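Ferrous iron uptake transporter protein B (Streptococcus thermophilus, PDB 3TAH) probably drives GTP-dependent uptake of ferrous iron across the cell membrane, its cytosolic G-protein domain binding the guanine nucleotide. Local coordinates at residues A[14-19]-A[85-90]. The protein carries 1 engineered substitution. Sequence-based numbering, arbitrary orientation.
Sequences SGKTSL and LNVVDA. With BGO (3'-O-(N-methylanthraniloyl)guanosine-5'-diphosphate), chain C.
The P-loop (Walker A motif) of the FeoB G domain, here holding mant-GDP, packs on V87 of the central sheet with the side turned away from the phosphates. V87 lies on strand 83-89, which runs parallel to strand 4-10, the strand that leads into the P-loop. Its CG1 methyl does most of the touching. CG1 stands anti to the backbone N (chi1 -179°) and points into the turn where the loop becomes helix 16-24. V87 CG1 meets the carbonyl O of S14 at 3.6 Å. The OG of S14 also touches this methyl, while its hydrogen bond goes to the backbone O of N11. The S14 carbonyl is held by the ND2 of N115. L19, one helical turn after G15, adds the apolar partner. Its CD1 lies 3.7 Å from V87 CG1 and nearly as close to CG2, so it touches both methyls.

The backbone amides of the loop turn to the diphosphate. The K16 amide N gives a hydrogen bond to O1B of BGO (3.0 Å). The G15 amide N reaches the bridging O3A, with a weak bond to O1B beside it. G15 is also the N-cap residue, with phi 99°; a CB here would press on its own chain and on the base atom N7. The K16 side chain leaves the contact, bending at chi3 and chi4. Its NZ then forms a salt bridge with D55 and a hydrogen bond with the carbonyl O of L56. The N-terminal end of the helix, aimed at the phosphates, probably helps to offset their charge. S18 takes O1A of the alpha-phosphate with both N and OG. T17 likewise holds O2B of the beta-phosphate twice, through its amide N at 2.6 Å and its OG1 at 2.5 Å.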
loop_
_atom_site.group_PDB
_atom_site.type_symbol
_atom_site.label_atom_id
_atom_site.label_comp_id
_atom_site.label_asym_id
_atom_site.label_seq_id
_atom_site.Cartn_x
_atom_site.Cartn_y
_atom_site.Cartn_z
ATOM N N SER A 14 -7.499 -12.620 1.039
ATOM C CA SER A 14 -6.411 -12.672 0.080
ATOM C C SER A 14 -5.427 -13.782 0.420
ATOM O O SER A 14 -4.548 -14.100 -0.378
ATOM C CB SER A 14 -5.686 -11.323 0.013
ATOM O OG SER A 14 -5.070 -10.997 1.238
ATOM N N GLY A 15 -5.578 -14.366 1.605
ATOM C CA GLY A 15 -4.656 -15.383 2.112
ATOM C C GLY A 15 -3.632 -14.823 3.084
ATOM O O GLY A 15 -2.622 -15.475 3.372
ATOM N N LYS A 16 -3.889 -13.622 3.612
ATOM C CA LYS A 16 -2.928 -12.972 4.499
ATOM C C LYS A 16 -2.732 -13.775 5.790
ATOM O O LYS A 16 -1.596 -13.994 6.197
ATOM C CB LYS A 16 -3.338 -11.522 4.794
ATOM C CG LYS A 16 -2.441 -10.829 5.819
ATOM C CD LYS A 16 -2.734 -9.354 5.929
ATOM C CE LYS A 16 -4.084 -9.079 6.536
ATOM N NZ LYS A 16 -4.170 -9.524 7.962
ATOM N N THR A 17 -3.822 -14.213 6.422
ATOM C CA THR A 17 -3.730 -15.011 7.641
ATOM C C THR A 17 -3.019 -16.333 7.382
ATOM O O THR A 17 -2.166 -16.745 8.177
ATOM C CB THR A 17 -5.113 -15.337 8.254
ATOM O OG1 THR A 17 -5.804 -14.122 8.549
ATOM C CG2 THR A 17 -4.961 -16.143 9.530
ATOM N N SER A 18 -3.373 -16.988 6.276
ATOM C CA SER A 18 -2.750 -18.249 5.898
ATOM C C SER A 18 -1.248 -18.083 5.756
ATOM O O SER A 18 -0.497 -18.925 6.249
ATOM C CB SER A 18 -3.335 -18.804 4.598
ATOM O OG SER A 18 -4.709 -19.126 4.751
ATOM N N LEU A 19 -0.808 -17.011 5.085
ATOM C CA LEU A 19 0.632 -16.744 4.948
ATOM C C LEU A 19 1.249 -16.332 6.282
ATOM O O LEU A 19 2.328 -16.781 6.619
ATOM C CB LEU A 19 0.925 -15.669 3.898
ATOM C CG LEU A 19 0.634 -16.067 2.457
ATOM C CD1 LEU A 19 0.735 -14.863 1.516
ATOM C CD2 LEU A 19 1.559 -17.169 1.981
ATOM N N LEU A 85 4.956 -5.985 3.101
ATOM C CA LEU A 85 4.741 -7.232 2.359
ATOM C C LEU A 85 3.241 -7.287 2.070
ATOM O O LEU A 85 2.409 -7.514 2.962
ATOM C CB LEU A 85 5.230 -8.453 3.146
ATOM C CG LEU A 85 5.084 -9.819 2.463
ATOM C CD1 LEU A 85 5.676 -9.880 1.066
ATOM C CD2 LEU A 85 5.736 -10.882 3.348
ATOM N N ASN A 86 2.913 -7.037 0.807
ATOM C CA ASN A 86 1.545 -6.848 0.346
ATOM C C ASN A 86 1.059 -8.174 -0.233
ATOM O O ASN A 86 1.568 -8.614 -1.265
ATOM C CB ASN A 86 1.526 -5.689 -0.680
ATOM C CG ASN A 86 0.163 -5.431 -1.312
ATOM O OD1 ASN A 86 0.083 -4.894 -2.426
ATOM N ND2 ASN A 86 -0.909 -5.791 -0.616
ATOM N N VAL A 87 0.088 -8.794 0.440
ATOM C CA VAL A 87 -0.533 -10.049 -0.021
ATOM C C VAL A 87 -1.651 -9.687 -1.002
ATOM O O VAL A 87 -2.594 -8.970 -0.650
ATOM C CB VAL A 87 -1.085 -10.894 1.156
ATOM C CG1 VAL A 87 -1.708 -12.203 0.662
ATOM C CG2 VAL A 87 0.019 -11.166 2.168
ATOM N N VAL A 88 -1.514 -10.176 -2.229
ATOM C CA VAL A 88 -2.432 -9.899 -3.334
ATOM C C VAL A 88 -3.009 -11.207 -3.883
ATOM O O VAL A 88 -2.264 -12.132 -4.197
ATOM C CB VAL A 88 -1.687 -9.131 -4.457
ATOM C CG1 VAL A 88 -2.491 -9.058 -5.775
ATOM C CG2 VAL A 88 -1.307 -7.723 -3.959
ATOM N N ASP A 89 -4.335 -11.252 -3.991
ATOM C CA ASP A 89 -5.065 -12.360 -4.584
ATOM C C ASP A 89 -4.952 -12.336 -6.109
ATOM O O ASP A 89 -5.628 -11.536 -6.788
ATOM C CB ASP A 89 -6.537 -12.270 -4.166
ATOM C CG ASP A 89 -7.392 -13.406 -4.718
ATOM O OD1 ASP A 89 -6.893 -14.290 -5.435
ATOM O OD2 ASP A 89 -8.591 -13.399 -4.422
ATOM N N ALA A 90 -4.126 -13.238 -6.637
ATOM C CA ALA A 90 -3.876 -13.330 -8.078
ATOM C C ALA A 90 -5.140 -13.526 -8.912
ATOM O O ALA A 90 -5.173 -13.091 -10.059
ATOM C CB ALA A 90 -2.901 -14.442 -8.379
HETATM C "C'" BGO C . -10.552 -21.413 3.650
HETATM N N1 BGO C . -4.250 -20.932 -2.434
HETATM C C2 BGO C . -5.525 -21.503 -2.221
HETATM N N2 BGO C . -5.996 -22.406 -3.070
HETATM N N3 BGO C . -6.257 -21.120 -1.162
HETATM C C4 BGO C . -5.760 -20.203 -0.304
HETATM C C5 BGO C . -4.504 -19.603 -0.463
HETATM C C6 BGO C . -3.722 -19.979 -1.556
HETATM O O6 BGO C . -2.599 -19.501 -1.763
HETATM N N7 BGO C . -4.346 -18.759 0.556
HETATM C C8 BGO C . -5.432 -18.796 1.332
HETATM N N9 BGO C . -6.277 -19.685 0.795
HETATM P PA BGO C . -7.252 -16.283 4.597
HETATM P PB BGO C . -7.205 -13.393 4.973
HETATM C "C1'" BGO C . -11.626 -22.449 3.253
HETATM O "O1'" BGO C . -10.072 -21.403 4.777
HETATM O O1A BGO C . -5.850 -16.518 4.953
HETATM C C1B BGO C . -7.587 -20.092 1.206
HETATM O O1B BGO C . -6.604 -12.446 4.034
HETATM C "C2'" BGO C . -11.920 -23.543 4.079
HETATM N "N2'" BGO C . -11.303 -23.745 5.247
HETATM O "O2'" BGO C . -7.593 -21.503 3.087
HETATM O O2A BGO C . -8.329 -16.518 5.615
HETATM C C2B BGO C . -7.892 -20.205 2.613
HETATM O O2B BGO C . -6.390 -13.715 6.131
HETATM C "C3'" BGO C . -12.896 -24.444 3.664
HETATM O "O3'" BGO C . -10.123 -20.547 2.773
HETATM O O3A BGO C . -7.443 -14.752 4.086
HETATM C C3B BGO C . -9.089 -19.670 3.261
HETATM O O3B BGO C . -8.623 -13.055 5.322
HETATM C "C4'" BGO C . -13.554 -24.274 2.460
HETATM O "O4'" BGO C . -8.437 -18.909 0.990
HETATM C C4B BGO C . -9.278 -18.571 2.217
HETATM C "C5'" BGO C . -13.268 -23.195 1.633
HETATM O "O5'" BGO C . -7.592 -17.148 3.282
HETATM C C5B BGO C . -8.895 -17.154 2.678
HETATM C "C6'" BGO C . -12.293 -22.275 2.036
HETATM C "CM'" BGO C . -11.889 -24.540 6.342
#